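Local structure of arginine--tRNA ligase (Campylobacter jejuni, 3FNR) at residues 311-316 with 398-403; 340-345 with 409-414. The protein joins L-arginine to its cognate tRNA at the expense of ATP, giving arginyl-tRNA(Arg), AMP and diphosphate, as a monomeric class I aminoacyl-tRNA synthetase. The protein carries 1 engineered substitution. One frame throughout, in Å; residues are numbered along the deposited sequence.

Interaction 1. Residues 311-316 with 398-403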
# COMPACT_ATOMS: atom_id res chain seq x y z
N ILE A 311 -6.05 2.93 9.73
CA ILE A 311 -7.27 3.50 9.20
C ILE A 311 -7.50 3.04 7.77
O ILE A 311 -8.60 2.59 7.44
CB ILE A 311 -7.21 5.05 9.24
CG1 ILE A 311 -7.26 5.54 10.69
CG2 ILE A 311 -8.35 5.67 8.46
CD1 ILE A 311 -6.74 6.96 10.87
N PHE A 312 -6.45 3.09 6.95
CA PHE A 312 -6.59 2.80 5.52
C PHE A 312 -6.72 1.32 5.17
O PHE A 312 -6.97 0.96 4.02
CB PHE A 312 -5.50 3.52 4.71
CG PHE A 312 -5.78 4.99 4.52
CD1 PHE A 312 -6.45 5.44 3.39
CD2 PHE A 312 -5.41 5.91 5.49
CE1 PHE A 312 -6.72 6.79 3.22
CE2 PHE A 312 -5.70 7.27 5.33
CZ PHE A 312 -6.35 7.71 4.18
N LEU A 313 -6.56 0.47 6.18
CA LEU A 313 -6.72 -0.97 6.03
C LEU A 313 -8.03 -1.47 6.65
O LEU A 313 -8.41 -2.62 6.45
CB LEU A 313 -5.55 -1.69 6.69
CG LEU A 313 -5.19 -3.08 6.17
CD1 LEU A 313 -4.51 -2.98 4.80
CD2 LEU A 313 -4.30 -3.77 7.18
N SER A 314 -8.73 -0.59 7.35
CA SER A 314 -9.73 -0.98 8.34
C SER A 314 -11.10 -1.36 7.78
O SER A 314 -11.95 -1.87 8.51
CB SER A 314 -9.89 0.11 9.41
OG SER A 314 -10.43 1.29 8.84
N LYS A 315 -11.32 -1.12 6.49
CA LYS A 315 -12.57 -1.54 5.87
C LYS A 315 -12.32 -2.13 4.49
O LYS A 315 -11.36 -1.73 3.81
CB LYS A 315 -13.57 -0.37 5.83
CG LYS A 315 -15.05 -0.73 5.58
CD LYS A 315 -15.74 -1.47 6.75
CE LYS A 315 -15.71 -3.01 6.62
NZ LYS A 315 -16.24 -3.53 5.32
N LYS A 316 -13.17 -3.08 4.11
CA LYS A 316 -13.13 -3.74 2.79
C LYS A 316 -12.85 -2.75 1.66
O LYS A 316 -13.48 -1.69 1.60
CB LYS A 316 -14.43 -4.51 2.54
CG LYS A 316 -14.40 -5.50 1.38
CD LYS A 316 -15.66 -6.36 1.38
CE LYS A 316 -15.58 -7.52 0.40
NZ LYS A 316 -15.90 -7.12 -1.00
N LYS A 398 -9.51 -8.03 7.86
CA LYS A 398 -9.53 -9.10 8.85
C LYS A 398 -8.34 -9.01 9.82
O LYS A 398 -8.42 -9.48 10.96
CB LYS A 398 -9.54 -10.48 8.17
CG LYS A 398 -10.74 -10.78 7.28
CD LYS A 398 -11.84 -11.54 8.01
CE LYS A 398 -12.95 -12.02 7.07
NZ LYS A 398 -12.47 -13.04 6.08
N ILE A 399 -7.24 -8.42 9.37
CA ILE A 399 -6.08 -8.24 10.25
C ILE A 399 -6.35 -7.22 11.40
O ILE A 399 -6.19 -7.59 12.57
CB ILE A 399 -4.74 -7.97 9.48
CG1 ILE A 399 -4.46 -9.06 8.43
CG2 ILE A 399 -3.56 -7.90 10.45
CD1 ILE A 399 -3.24 -8.75 7.53
N PRO A 400 -6.74 -5.95 11.09
CA PRO A 400 -7.20 -5.06 12.17
C PRO A 400 -8.36 -5.61 13.02
O PRO A 400 -8.36 -5.41 14.24
CB PRO A 400 -7.67 -3.80 11.43
CG PRO A 400 -6.96 -3.82 10.14
CD PRO A 400 -6.74 -5.25 9.79
N ASP A 401 -9.33 -6.28 12.39
CA ASP A 401 -10.46 -6.89 13.11
C ASP A 401 -10.02 -7.92 14.16
O ASP A 401 -10.56 -7.95 15.26
CB ASP A 401 -11.44 -7.56 12.15
CG ASP A 401 -12.24 -6.57 11.32
OD1 ASP A 401 -12.93 -7.02 10.38
OD2 ASP A 401 -12.16 -5.35 11.58
N TYR A 402 -9.05 -8.76 13.78
CA TYR A 402 -8.50 -9.78 14.66
C TYR A 402 -7.85 -9.11 15.86
O TYR A 402 -8.07 -9.52 17.00
CB TYR A 402 -7.45 -10.63 13.90
CG TYR A 402 -6.60 -11.51 14.80
CD1 TYR A 402 -7.06 -12.76 15.22
CD2 TYR A 402 -5.33 -11.10 15.22
CE1 TYR A 402 -6.28 -13.57 16.06
CE2 TYR A 402 -4.56 -11.90 16.06
CZ TYR A 402 -5.03 -13.12 16.48
OH TYR A 402 -4.25 -13.90 17.30
N LEU A 403 -7.06 -8.08 15.57
CA LEU A 403 -6.25 -7.40 16.56
C LEU A 403 -7.11 -6.63 17.55
O LEU A 403 -6.83 -6.64 18.75
CB LEU A 403 -5.32 -6.45 15.83
CG LEU A 403 -3.81 -6.57 16.02
CD1 LEU A 403 -3.35 -7.97 16.40
CD2 LEU A 403 -3.15 -6.11 14.74
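Leu313 and Pro400 meet through one methyl group and the flank of a pyrrolidine ring: CD2 of Leu313 lies 3.9 Å from CD and 4.0 Å from CG of Pro400. The two side chains run at about a right angle to each other, so one branch of the leucine rests against the two ring carbons rather than lying along them. Leu313 has CG swung beside its own carbonyl carbon (chi1 -155°), which puts CD2 against the ring of Pro400, in the helix that begins at Lys398. Pro400 meets it with a CB that also points across the contact. The backbone of the loop is close as well, for CG of Pro400 comes within 4.1 Å of Leu313 O and 4.4 Å of Ser314 CA.

Ser314 turns its hydroxyl back on its own loop. In the type I beta turn from Ile311 to Ser314, Ile311 O is gripped twice, by Ser314 N at 3.2 Å and by Ser314 OG at 2.6 Å. The hydroxyl approaches with a C=O...O angle of 131° and 22° out of the carbonyl plane. This double hold ties the turn down just where helix 305-311 ends, which probably limits movement of the turn that carries Leu313. Thr58 of helix 50-65, Leu396 and Met446 add further walls around Leu313.

Pro400 stands in the first helical turn, where a residue lacking N-H costs no helical hydrogen bond. Polar groups contribute little directly across this contact, which buries 147 Å² in all; its chemistry is apolar and weakly directional, implying that the catalytic part and the anticodon-binding helices rest on each other here through fit of shape rather than directed bonds.

Interaction 2. Residues 340-345 with 409-414. With SO4 (sulfate ion), chain D.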
# COMPACT_ATOMS: atom_id res chain seq x y z
N ILE A 340 -4.71 -1.38 21.07
CA ILE A 340 -3.96 -2.59 20.73
C ILE A 340 -2.54 -2.50 21.28
O ILE A 340 -2.08 -3.44 21.93
CB ILE A 340 -3.98 -2.90 19.20
CG1 ILE A 340 -5.41 -3.18 18.73
CG2 ILE A 340 -3.09 -4.09 18.89
CD1 ILE A 340 -5.65 -2.96 17.24
N ASN A 341 -1.88 -1.36 21.06
CA ASN A 341 -0.54 -1.12 21.64
C ASN A 341 -0.55 -1.19 23.17
O ASN A 341 0.41 -1.69 23.78
CB ASN A 341 0.02 0.25 21.21
CG ASN A 341 0.95 0.17 20.00
OD1 ASN A 341 1.66 -0.82 19.80
ND2 ASN A 341 0.96 1.23 19.20
N TYR A 342 -1.62 -0.68 23.78
CA TYR A 342 -1.78 -0.71 25.23
C TYR A 342 -1.80 -2.15 25.77
O TYR A 342 -1.18 -2.42 26.80
CB TYR A 342 -3.02 0.07 25.68
CG TYR A 342 -3.08 0.30 27.18
CD1 TYR A 342 -1.93 0.64 27.90
CD2 TYR A 342 -4.29 0.18 27.88
CE1 TYR A 342 -1.98 0.83 29.27
CE2 TYR A 342 -4.34 0.38 29.25
CZ TYR A 342 -3.18 0.71 29.94
OH TYR A 342 -3.22 0.92 31.30
N ALA A 343 -2.46 -3.05 25.05
CA ALA A 343 -2.45 -4.48 25.38
C ALA A 343 -1.03 -5.03 25.42
O ALA A 343 -0.63 -5.66 26.40
CB ALA A 343 -3.31 -5.25 24.39
N HIS A 344 -0.27 -4.74 24.36
CA HIS A 344 1.11 -5.18 24.22
C HIS A 344 2.01 -4.61 25.32
O HIS A 344 2.82 -5.33 25.91
CB HIS A 344 1.64 -4.80 22.83
CG HIS A 344 2.98 -5.39 22.52
ND1 HIS A 344 4.16 -4.73 22.77
CD2 HIS A 344 3.32 -6.60 22.00
CE1 HIS A 344 5.17 -5.50 22.41
NE2 HIS A 344 4.69 -6.63 21.94
N ALA A 345 1.86 -3.31 25.60
CA ALA A 345 2.62 -2.61 26.64
C ALA A 345 2.28 -3.10 28.05
O ALA A 345 3.16 -3.22 28.90
CB ALA A 345 2.40 -1.11 26.54
N ASN A 409 -10.31 -8.61 24.35
CA ASN A 409 -10.34 -9.81 25.16
C ASN A 409 -9.17 -9.91 26.13
O ASN A 409 -9.38 -10.31 27.27
CB ASN A 409 -10.42 -11.05 24.28
CG ASN A 409 -11.71 -11.13 23.53
OD1 ASN A 409 -12.75 -10.71 24.02
ND2 ASN A 409 -11.66 -11.65 22.31
N PHE A 410 -7.97 -9.52 25.69
CA PHE A 410 -6.84 -9.46 26.61
C PHE A 410 -7.10 -8.50 27.76
O PHE A 410 -6.96 -8.88 28.92
CB PHE A 410 -5.53 -9.04 25.94
CG PHE A 410 -4.46 -8.66 26.94
CD1 PHE A 410 -3.79 -9.64 27.65
CD2 PHE A 410 -4.16 -7.32 27.19
CE1 PHE A 410 -2.83 -9.30 28.60
CE2 PHE A 410 -3.20 -6.97 28.14
CZ PHE A 410 -2.54 -7.96 28.84
N HIS A 411 -7.45 -7.26 27.43
CA HIS A 411 -7.66 -6.21 28.42
C HIS A 411 -8.66 -6.67 29.47
O HIS A 411 -8.38 -6.57 30.66
CB HIS A 411 -8.14 -4.91 27.76
CG HIS A 411 -7.04 -4.11 27.12
ND1 HIS A 411 -5.95 -3.67 27.83
CD2 HIS A 411 -6.88 -3.66 25.85
CE1 HIS A 411 -5.15 -2.98 27.02
NE2 HIS A 411 -5.70 -2.97 25.82
N LYS A 412 -9.78 -7.22 29.01
CA LYS A 412 -10.83 -7.70 29.89
C LYS A 412 -10.31 -8.85 30.77
O LYS A 412 -10.53 -8.85 31.97
CB LYS A 412 -12.06 -8.12 29.08
CG LYS A 412 -13.30 -8.27 29.94
CD LYS A 412 -14.28 -9.29 29.37
CE LYS A 412 -15.59 -9.29 30.16
NZ LYS A 412 -15.38 -9.46 31.63
N PHE A 413 -9.59 -9.80 30.17
CA PHE A 413 -8.99 -10.88 30.95
C PHE A 413 -8.05 -10.37 32.05
O PHE A 413 -8.18 -10.79 33.20
CB PHE A 413 -8.25 -11.87 30.05
CG PHE A 413 -7.68 -13.05 30.80
CD1 PHE A 413 -6.33 -13.10 31.14
CD2 PHE A 413 -8.50 -14.10 31.18
CE1 PHE A 413 -5.82 -14.19 31.84
CE2 PHE A 413 -8.00 -15.20 31.87
CZ PHE A 413 -6.67 -15.25 32.20
N TYR A 414 -7.12 -9.49 31.69
CA TYR A 414 -6.12 -9.01 32.65
C TYR A 414 -6.72 -8.15 33.77
O TYR A 414 -6.22 -8.16 34.89
CB TYR A 414 -4.97 -8.31 31.92
CG TYR A 414 -3.82 -7.83 32.79
CD1 TYR A 414 -3.19 -6.63 32.50
CD2 TYR A 414 -3.36 -8.56 33.90
CE1 TYR A 414 -2.14 -6.16 33.27
CE2 TYR A 414 -2.30 -8.09 34.68
CZ TYR A 414 -1.70 -6.89 34.35
OH TYR A 414 -0.65 -6.38 35.08
S SO4 D . -1.18 -7.75 38.59
O1 SO4 D . -0.13 -8.74 38.78
O2 SO4 D . -0.72 -6.77 37.62
O3 SO4 D . -2.40 -8.39 38.13
O4 SO4 D . -1.45 -7.11 39.87
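His411 reaches Ala343 and Tyr342 because its CG lies opposite the carbonyl carbon and beside the backbone N (chi1 -79°), whereas Phe410 and Tyr342 both set CG beside the carbonyl carbon. The imidazole consequently comes up against helix 336-353 at Tyr342 and Ala343: CE1 of His411 is 3.4 Å from Tyr342 CD2, and NE2 of His411 is 3.6 Å from Ala343 CB. The planes of the Tyr342 and His411 rings are inclined by 29°, but their centroids are 5.3 Å apart and they barely overlap, so this is only a slipped approach. The nearby Ala343 N makes too poor an angle to bond NE2, which is instead hydrogen-bonded to Tyr339 O, while ND1 pairs with Arg346 NH2. These two bonds fix the ring's rotation.

Phe410 flanks Ala343, its CD2 3.6 Å from Ala343 CB and its CE2 3.4 Å from Ala343 O. One turn on, Tyr414 OH donates at 2.6 Å to O2 of a sulfate, probably from the crystallisation liquor, with O2 at the edge of the ring, near its plane; the sulfate is also hydrogen-bonded to Val419 N, Val420 N and Lys353 NZ.

The short helical segments cross at 45° with axes 9.8 Å apart, a spacing compatible with a small alanine facing aromatic rings. Such helix-on-helix packing belongs to the helical DALR anticodon-binding domain of arginyl-tRNA synthetases.

From the N terminus, the loop 311-316 comes first, joining helix 305-311 to strand 321-324 within the catalytic part; 340-345 on helix 336-353 follows. The chain then passes through helices 371-381 and 383-393 before helix 398-416 supplies both remaining partners. Interaction 1 closes a loop of 81 residues and interaction 2 one of 63; their segments alternate, so the loops cross rather than nest. The centres lie about 18 Å apart, and the contacts touch where Leu403 O packs 3.7 Å from Ile340 CG1. Helix 398-416 therefore meets the catalytic part near its start and helix 336-353 toward its end.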